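Local coordinates for protein glycoside hydrolase, GH17 family (Formosa sp. Hel1_33_131, PDB 6FCG) that probably cleaves internal beta-1,3-glucosidic bonds of laminarin, the algal storage glucan, as a family 17 endo-laminarinase, at residues 115-123 with 159-170; 238-247 with 277-288. One frame throughout, in Å; residues are numbered along the deposited sequence.

Contact 1 of 2, residues 115-123 with 159-170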
# COMPACT_ATOMS: atom_id res chain seq x y z
N MET A 115 -13.29 -47.19 -21.15
CA MET A 115 -12.49 -46.03 -20.75
C MET A 115 -11.16 -46.16 -21.43
O MET A 115 -10.54 -47.22 -21.35
CB MET A 115 -12.30 -45.95 -19.23
CG MET A 115 -11.69 -44.63 -18.75
SD MET A 115 -12.76 -43.20 -18.96
CE MET A 115 -14.00 -43.52 -17.72
N TYR A 116 -10.71 -45.10 -22.08
CA TYR A 116 -9.41 -45.06 -22.75
C TYR A 116 -8.46 -44.10 -22.08
O TYR A 116 -8.87 -43.27 -21.27
CB TYR A 116 -9.60 -44.66 -24.18
CG TYR A 116 -10.53 -45.60 -24.88
CD1 TYR A 116 -10.13 -46.88 -25.23
CD2 TYR A 116 -11.84 -45.22 -25.15
CE1 TYR A 116 -11.00 -47.75 -25.86
CE2 TYR A 116 -12.71 -46.08 -25.78
CZ TYR A 116 -12.29 -47.34 -26.15
OH TYR A 116 -13.18 -48.18 -26.76
N MET A 117 -7.18 -44.25 -22.37
CA MET A 117 -6.14 -43.47 -21.71
C MET A 117 -5.10 -42.86 -22.65
O MET A 117 -4.60 -43.52 -23.55
CB MET A 117 -5.42 -44.30 -20.67
CG MET A 117 -4.47 -43.49 -19.79
SD MET A 117 -3.84 -44.29 -18.27
CE MET A 117 -5.33 -45.01 -17.61
N MET A 118 -4.81 -41.58 -22.41
CA MET A 118 -3.64 -40.85 -22.95
C MET A 118 -2.59 -40.88 -21.86
O MET A 118 -2.78 -40.27 -20.83
CB MET A 118 -4.05 -39.41 -23.25
CG MET A 118 -2.94 -38.49 -23.75
SD MET A 118 -3.51 -36.78 -23.93
CE MET A 118 -1.95 -35.99 -24.25
N VAL A 119 -1.52 -41.66 -22.06
CA VAL A 119 -0.50 -41.86 -21.02
C VAL A 119 0.62 -40.87 -21.18
O VAL A 119 1.24 -40.78 -22.23
CB VAL A 119 0.09 -43.26 -21.03
CG1 VAL A 119 1.28 -43.37 -20.08
CG2 VAL A 119 -0.95 -44.27 -20.62
N GLY A 120 0.90 -40.14 -20.11
CA GLY A 120 1.97 -39.16 -20.06
C GLY A 120 3.25 -39.77 -19.55
O GLY A 120 3.28 -40.40 -18.48
N ALA A 121 4.29 -39.61 -20.36
CA ALA A 121 5.65 -39.93 -19.97
C ALA A 121 6.27 -38.58 -19.61
O ALA A 121 6.32 -37.68 -20.47
CB ALA A 121 6.40 -40.57 -21.12
N TRP A 122 6.69 -38.43 -18.36
CA TRP A 122 7.27 -37.17 -17.92
C TRP A 122 8.72 -37.04 -18.37
O TRP A 122 9.52 -37.97 -18.20
CB TRP A 122 7.19 -37.02 -16.41
CG TRP A 122 7.55 -35.63 -15.99
CD1 TRP A 122 8.81 -35.13 -15.80
CD2 TRP A 122 6.65 -34.56 -15.73
NE1 TRP A 122 8.74 -33.80 -15.45
CE2 TRP A 122 7.43 -33.43 -15.39
CE3 TRP A 122 5.28 -34.44 -15.75
CZ2 TRP A 122 6.86 -32.20 -15.06
CZ3 TRP A 122 4.71 -33.21 -15.43
CH2 TRP A 122 5.49 -32.11 -15.08
N ILE A 123 9.05 -35.86 -18.90
CA ILE A 123 10.38 -35.54 -19.39
C ILE A 123 10.99 -34.41 -18.57
O ILE A 123 10.38 -33.36 -18.37
CB ILE A 123 10.28 -35.11 -20.86
CG1 ILE A 123 9.77 -36.27 -21.71
CG2 ILE A 123 11.60 -34.59 -21.38
CD1 ILE A 123 10.71 -37.47 -21.83
N ASP A 159 -5.68 -52.27 -25.21
CA ASP A 159 -7.11 -52.04 -25.37
C ASP A 159 -7.58 -50.73 -24.71
O ASP A 159 -8.72 -50.30 -24.93
CB ASP A 159 -7.92 -53.25 -24.81
CG ASP A 159 -7.69 -53.52 -23.27
OD1 ASP A 159 -6.52 -53.77 -22.82
OD2 ASP A 159 -8.71 -53.53 -22.52
N ILE A 160 -6.74 -50.17 -23.83
CA ILE A 160 -7.05 -48.96 -23.08
C ILE A 160 -6.16 -47.80 -23.52
O ILE A 160 -6.66 -46.71 -23.80
CB ILE A 160 -6.85 -49.21 -21.57
CG1 ILE A 160 -7.82 -50.29 -21.09
CG2 ILE A 160 -7.10 -47.92 -20.77
CD1 ILE A 160 -7.43 -50.87 -19.75
N VAL A 161 -4.84 -48.02 -23.54
CA VAL A 161 -3.86 -46.99 -23.90
C VAL A 161 -3.91 -46.70 -25.40
O VAL A 161 -3.54 -47.56 -26.21
CB VAL A 161 -2.44 -47.41 -23.50
CG1 VAL A 161 -1.41 -46.40 -23.97
CG2 VAL A 161 -2.35 -47.57 -21.99
N LYS A 162 -4.37 -45.52 -25.76
CA LYS A 162 -4.45 -45.09 -27.16
C LYS A 162 -3.47 -44.01 -27.58
O LYS A 162 -3.32 -43.77 -28.77
CB LYS A 162 -5.86 -44.58 -27.45
CG LYS A 162 -6.92 -45.60 -27.17
CD LYS A 162 -6.81 -46.82 -28.09
CE LYS A 162 -7.47 -48.05 -27.49
NZ LYS A 162 -7.01 -49.23 -28.24
N VAL A 163 -2.82 -43.36 -26.62
CA VAL A 163 -1.88 -42.28 -26.89
C VAL A 163 -0.76 -42.32 -25.86
O VAL A 163 -0.99 -42.56 -24.67
CB VAL A 163 -2.57 -40.88 -26.84
CG1 VAL A 163 -1.56 -39.73 -26.99
CG2 VAL A 163 -3.65 -40.72 -27.91
N ILE A 164 0.46 -42.08 -26.33
CA ILE A 164 1.56 -41.71 -25.45
C ILE A 164 1.95 -40.26 -25.73
O ILE A 164 2.20 -39.90 -26.86
CB ILE A 164 2.76 -42.61 -25.60
CG1 ILE A 164 2.39 -44.04 -25.24
CG2 ILE A 164 3.89 -42.14 -24.67
CD1 ILE A 164 3.49 -45.06 -25.43
N ALA A 165 1.98 -39.45 -24.67
CA ALA A 165 2.44 -38.07 -24.73
C ALA A 165 3.84 -37.98 -24.15
O ALA A 165 4.06 -38.34 -22.97
CB ALA A 165 1.51 -37.18 -23.94
N VAL A 166 4.78 -37.52 -24.96
CA VAL A 166 6.18 -37.31 -24.53
C VAL A 166 6.30 -35.91 -23.95
O VAL A 166 6.39 -34.92 -24.67
CB VAL A 166 7.13 -37.44 -25.73
CG1 VAL A 166 8.57 -37.19 -25.29
CG2 VAL A 166 7.02 -38.82 -26.33
N GLY A 167 6.25 -35.85 -22.63
CA GLY A 167 6.37 -34.58 -21.92
C GLY A 167 5.07 -33.85 -21.61
O GLY A 167 4.05 -34.03 -22.28
N ASN A 168 5.11 -33.07 -20.55
CA ASN A 168 4.02 -32.21 -20.19
C ASN A 168 4.53 -30.81 -19.87
O ASN A 168 5.07 -30.55 -18.77
CB ASN A 168 3.25 -32.74 -18.96
CG ASN A 168 2.15 -31.77 -18.53
OD1 ASN A 168 1.19 -31.58 -19.24
ND2 ASN A 168 2.32 -31.14 -17.40
N GLU A 169 4.31 -29.92 -20.83
CA GLU A 169 4.81 -28.55 -20.75
C GLU A 169 6.32 -28.56 -20.61
O GLU A 169 6.92 -27.66 -20.00
CB GLU A 169 4.11 -27.74 -19.63
CG GLU A 169 2.69 -27.35 -20.01
CD GLU A 169 1.90 -26.65 -18.90
OE1 GLU A 169 2.55 -26.22 -17.94
OE2 GLU A 169 0.65 -26.54 -18.97
N ALA A 170 6.94 -29.56 -21.22
CA ALA A 170 8.35 -29.76 -21.03
C ALA A 170 9.22 -28.83 -21.87
O ALA A 170 10.41 -28.79 -21.63
CB ALA A 170 8.69 -31.23 -21.27
O HOH W 1 7.56 -33.16 -18.55

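Contact 2 of 2, residues 238-247 with 277-288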
# COMPACT_ATOMS: atom_id res chain seq x y z
N LEU A 238 -0.91 -32.67 -32.37
CA LEU A 238 -0.45 -31.69 -31.40
C LEU A 238 -1.43 -31.57 -30.26
O LEU A 238 -2.59 -31.23 -30.47
CB LEU A 238 -0.27 -30.31 -32.05
CG LEU A 238 0.97 -30.09 -32.95
CD1 LEU A 238 0.82 -30.80 -34.29
CD2 LEU A 238 1.19 -28.61 -33.20
N SER A 239 -0.95 -31.80 -29.03
CA SER A 239 -1.73 -31.62 -27.81
C SER A 239 -1.36 -30.23 -27.19
O SER A 239 -0.26 -30.02 -26.68
CB SER A 239 -1.47 -32.77 -26.84
OG SER A 239 -2.32 -32.71 -25.73
N VAL A 240 -2.29 -29.29 -27.25
CA VAL A 240 -2.05 -27.89 -27.00
C VAL A 240 -2.72 -27.45 -25.73
O VAL A 240 -3.91 -27.74 -25.52
CB VAL A 240 -2.61 -27.05 -28.17
CG1 VAL A 240 -2.57 -25.57 -27.85
CG2 VAL A 240 -1.81 -27.35 -29.42
N HIS A 241 -1.99 -26.71 -24.90
CA HIS A 241 -2.57 -26.11 -23.68
C HIS A 241 -2.80 -24.61 -23.83
O HIS A 241 -1.93 -23.91 -24.34
CB HIS A 241 -1.66 -26.31 -22.46
CG HIS A 241 -1.26 -27.74 -22.21
ND1 HIS A 241 -0.54 -28.10 -21.09
CD2 HIS A 241 -1.48 -28.88 -22.91
CE1 HIS A 241 -0.33 -29.40 -21.11
NE2 HIS A 241 -0.89 -29.90 -22.20
N THR A 242 -3.93 -24.13 -23.28
CA THR A 242 -4.22 -22.70 -23.22
C THR A 242 -4.97 -22.39 -21.94
O THR A 242 -5.90 -23.11 -21.59
CB THR A 242 -5.02 -22.23 -24.44
OG1 THR A 242 -5.42 -20.88 -24.26
CG2 THR A 242 -6.25 -23.09 -24.67
N TYR A 243 -4.57 -21.30 -21.25
CA TYR A 243 -5.09 -20.99 -19.92
C TYR A 243 -5.49 -19.53 -19.72
O TYR A 243 -4.78 -18.76 -19.06
CB TYR A 243 -4.08 -21.42 -18.85
CG TYR A 243 -4.28 -22.85 -18.33
CD1 TYR A 243 -5.26 -23.12 -17.38
CD2 TYR A 243 -3.50 -23.91 -18.82
CE1 TYR A 243 -5.45 -24.40 -16.91
CE2 TYR A 243 -3.68 -25.20 -18.36
CZ TYR A 243 -4.66 -25.45 -17.41
OH TYR A 243 -4.86 -26.70 -16.92
N PRO A 244 -6.64 -19.13 -20.27
CA PRO A 244 -7.17 -17.79 -20.02
C PRO A 244 -7.24 -17.45 -18.52
O PRO A 244 -6.91 -16.31 -18.16
CB PRO A 244 -8.58 -17.82 -20.64
CG PRO A 244 -8.63 -19.02 -21.51
CD PRO A 244 -7.38 -19.82 -21.36
N MET A 245 -7.66 -18.39 -17.66
CA MET A 245 -7.81 -18.10 -16.23
C MET A 245 -6.54 -17.48 -15.67
O MET A 245 -6.57 -16.46 -15.02
CB MET A 245 -8.16 -19.34 -15.42
CG MET A 245 -8.59 -19.02 -13.99
SD MET A 245 -7.85 -20.07 -12.74
CE MET A 245 -6.12 -19.67 -12.84
N HIS A 246 -5.41 -18.11 -15.97
CA HIS A 246 -4.12 -17.57 -15.54
C HIS A 246 -3.83 -16.21 -16.14
O HIS A 246 -3.28 -15.37 -15.47
CB HIS A 246 -3.00 -18.56 -15.86
CG HIS A 246 -3.01 -19.75 -14.96
ND1 HIS A 246 -3.32 -21.02 -15.40
CD2 HIS A 246 -2.81 -19.84 -13.63
CE1 HIS A 246 -3.27 -21.86 -14.37
NE2 HIS A 246 -2.96 -21.17 -13.29
N ASP A 247 -4.18 -16.02 -17.41
CA ASP A 247 -3.93 -14.77 -18.06
C ASP A 247 -4.83 -13.63 -17.57
O ASP A 247 -4.44 -12.48 -17.70
CB ASP A 247 -3.95 -14.93 -19.59
CG ASP A 247 -2.70 -15.63 -20.13
OD1 ASP A 247 -1.70 -15.73 -19.40
OD2 ASP A 247 -2.69 -16.06 -21.30
N ALA A 277 -13.01 -14.77 -22.54
CA ALA A 277 -12.08 -15.77 -22.06
C ALA A 277 -12.05 -16.98 -22.96
O ALA A 277 -10.98 -17.55 -23.25
CB ALA A 277 -12.44 -16.18 -20.63
N LYS A 278 -13.23 -17.42 -23.38
CA LYS A 278 -13.34 -18.52 -24.34
C LYS A 278 -12.65 -18.15 -25.65
O LYS A 278 -11.84 -18.88 -26.17
CB LYS A 278 -14.80 -18.86 -24.60
CG LYS A 278 -15.07 -19.78 -25.77
CD LYS A 278 -16.20 -19.21 -26.60
CE LYS A 278 -16.70 -20.26 -27.57
NZ LYS A 278 -17.70 -19.75 -28.54
N THR A 279 -12.98 -16.99 -26.18
CA THR A 279 -12.41 -16.53 -27.43
C THR A 279 -10.90 -16.41 -27.40
O THR A 279 -10.21 -16.66 -28.41
CB THR A 279 -13.07 -15.15 -27.70
OG1 THR A 279 -14.30 -15.37 -28.41
CG2 THR A 279 -12.17 -14.22 -28.45
N TYR A 280 -10.38 -15.99 -26.26
CA TYR A 280 -8.95 -15.89 -26.06
C TYR A 280 -8.27 -17.25 -26.24
O TYR A 280 -7.24 -17.35 -26.88
CB TYR A 280 -8.72 -15.36 -24.65
CG TYR A 280 -7.31 -15.03 -24.31
CD1 TYR A 280 -6.77 -13.79 -24.66
CD2 TYR A 280 -6.54 -15.92 -23.59
CE1 TYR A 280 -5.47 -13.47 -24.33
CE2 TYR A 280 -5.23 -15.61 -23.24
CZ TYR A 280 -4.69 -14.39 -23.60
OH TYR A 280 -3.39 -14.10 -23.26
N ALA A 281 -8.85 -18.29 -25.65
CA ALA A 281 -8.35 -19.67 -25.80
C ALA A 281 -8.42 -20.14 -27.24
O ALA A 281 -7.48 -20.77 -27.74
CB ALA A 281 -9.13 -20.65 -24.90
N VAL A 282 -9.51 -19.81 -27.90
CA VAL A 282 -9.68 -20.18 -29.28
C VAL A 282 -8.55 -19.54 -30.12
O VAL A 282 -7.97 -20.19 -30.99
CB VAL A 282 -11.07 -19.78 -29.85
CG1 VAL A 282 -11.19 -20.18 -31.31
CG2 VAL A 282 -12.20 -20.43 -29.06
N SER A 283 -8.25 -18.27 -29.86
CA SER A 283 -7.18 -17.55 -30.58
C SER A 283 -5.83 -18.18 -30.42
O SER A 283 -5.06 -18.24 -31.39
CB SER A 283 -7.06 -16.09 -30.11
OG SER A 283 -7.97 -15.28 -30.79
N GLN A 284 -5.52 -18.62 -29.19
CA GLN A 284 -4.25 -19.29 -28.91
C GLN A 284 -4.14 -20.63 -29.63
O GLN A 284 -3.10 -20.94 -30.20
CB GLN A 284 -4.01 -19.43 -27.41
CG GLN A 284 -3.84 -18.08 -26.74
CD GLN A 284 -3.28 -18.14 -25.34
OE1 GLN A 284 -3.45 -19.12 -24.58
NE2 GLN A 284 -2.57 -17.08 -24.99
N SER A 285 -5.22 -21.41 -29.60
CA SER A 285 -5.26 -22.66 -30.37
C SER A 285 -5.08 -22.40 -31.87
O SER A 285 -4.28 -23.06 -32.53
CB SER A 285 -6.56 -23.41 -30.09
OG SER A 285 -6.65 -24.58 -30.88
N ASP A 286 -5.81 -21.42 -32.39
CA ASP A 286 -5.77 -21.08 -33.82
C ASP A 286 -4.38 -20.58 -34.27
O ASP A 286 -3.95 -20.83 -35.40
CB ASP A 286 -6.85 -20.03 -34.20
CG ASP A 286 -8.25 -20.62 -34.26
OD1 ASP A 286 -8.41 -21.86 -34.13
OD2 ASP A 286 -9.22 -19.86 -34.41
N SER A 287 -3.69 -19.87 -33.37
CA SER A 287 -2.32 -19.41 -33.59
C SER A 287 -1.36 -20.58 -33.83
O SER A 287 -0.48 -20.49 -34.68
CB SER A 287 -1.87 -18.59 -32.40
OG SER A 287 -0.68 -17.91 -32.72
N VAL A 288 -1.58 -21.69 -33.14
CA VAL A 288 -0.84 -22.94 -33.40
C VAL A 288 -1.18 -23.52 -34.79
O VAL A 288 -0.28 -23.92 -35.55
CB VAL A 288 -1.06 -24.02 -32.31
CG1 VAL A 288 -0.22 -25.28 -32.59
CG2 VAL A 288 -0.69 -23.49 -30.92
O HOH W 2 -0.55 -16.34 -22.82

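Contact 1 of 2, residues 115-123 with 159-170
Met-118 turns its CG trans to the backbone N (chi1 177°) and stays extended beyond it, which lays the chain over two residues of the next strand: CG meets Val-163 CG1 at 3.7 Å, and CE ends 3.7 Å from Ala-165 CB. The two strands, 116-121 and 161-168, are parallel neighbours in the TIM barrel of this family 17 hydrolase, with short axes 4.6 Å apart and crossing at -21°. Met-118, Val-163 and Ala-165 point to one face of the sheet. Met-117, Val-119, Val-161 and Ile-164 take the other, where Val-119 CG2 packs on the two methyl groups of Val-161 and helices 95-109 and 143-156 lie against the sheet.

Six backbone hydrogen bonds run down the seam, alternating in donor strand. Partway along, the register slips by one residue: Met-117 pairs with Val-161 but Met-118 with Val-163, a beta bulge with Lys-162 as the extra residue. Met-117 O takes the N-H of Lys-162 in its carbonyl plane, at 3.0 Å. Beyond the bulge the ladder runs regularly, and the bond from Ala-121 N to Ala-165 O is nearly straight, with 170° at the hydrogen. The Lys-162 side chain bends back so that CE lies 3.7 Å from Tyr-116 CD1, while its NZ is held by the carbonyls of Pro-158 and Val-38 and the Tyr-116 hydroxyl goes to Glu-114.

At the C-terminal end Asn-168 sets CB and ND2 beside the benzo part of Trp-122, ND2 lying 3.7 Å from CZ3, while its OD1 bonds to Arg-87. Water 1 sits over the centre of the Trp-122 ring and accepts two backbone N-H groups, from Ile-123 N at 3.1 Å and from Asn-168 N at 3.2 Å.

Contact 2 of 2, residues 238-247 with 277-288
Tyr-280 and Asp-247 meet at about a right angle, the carboxylate turned 87° against the ring. Asp-247 OD2 lies at the ring edge, in its plane, and accepts the phenol hydrogen from Tyr-280 OH at 2.9 Å; the hydroxyl approaches from above the carboxylate plane. Asn-251 also bonds to this hydroxyl, and Phe-254 stacks on the ring. Replacing Tyr-280 with a phenylalanine would probably leave Asp-247 OD2 with water 2 but without its direct link to the helix, and Asn-251 without this partner.

Water 2 joins Asp-247 OD2 to Gln-284 NE2, so the amide of Gln-284 is held at both ends. Its OE1 takes the hydrogen of Thr-242 OG1 at 2.7 Å, somewhat off the carbonyl plane. Thr-242 presents that hydroxyl because OG1 stands trans to the backbone N (chi1 173°), which leaves CG2 to rest on Ala-281 CB. Alongside, Pro-244 CG packs 3.8 Å from Ala-281 CB and near Ala-277 O.

Farther along, Val-288 CG1 sits 3.7 Å from Leu-238 CD2, and the Val-240 and Val-288 side chains run alongside each other head to tail, CG2 of the strand residue facing CG1 of the helix residue, with Trp-216 against all three. Strand 238-241 thus carries helix 266-294 on its outer side, as in the beta-alpha-beta crossover of a TIM barrel, here leading on to the parallel strand 301-305.

How the contacts relate
Contacts 1 and 2 follow one another along the chain and belong to the same parallel barrel sheet, with strand 206-212 lying between them; their centres are about 21 Å apart. They nevertheless touch inside the barrel. Met-118 CE of contact 1 packs 3.6 Å from Ser-239 OG of contact 2, and nearer the C-terminal strand ends Glu-169 OE2 lies 2.9 Å from His-241 ND1, a probable hydrogen bond. His-241 also packs on Glu-305, which bonds to the Tyr-243 hydroxyl. In family 17 the two catalytic glutamates sit at the ends of the fourth and seventh strands, consistent with Glu-169 and Glu-305, so both contacts probably border the active-site cleft.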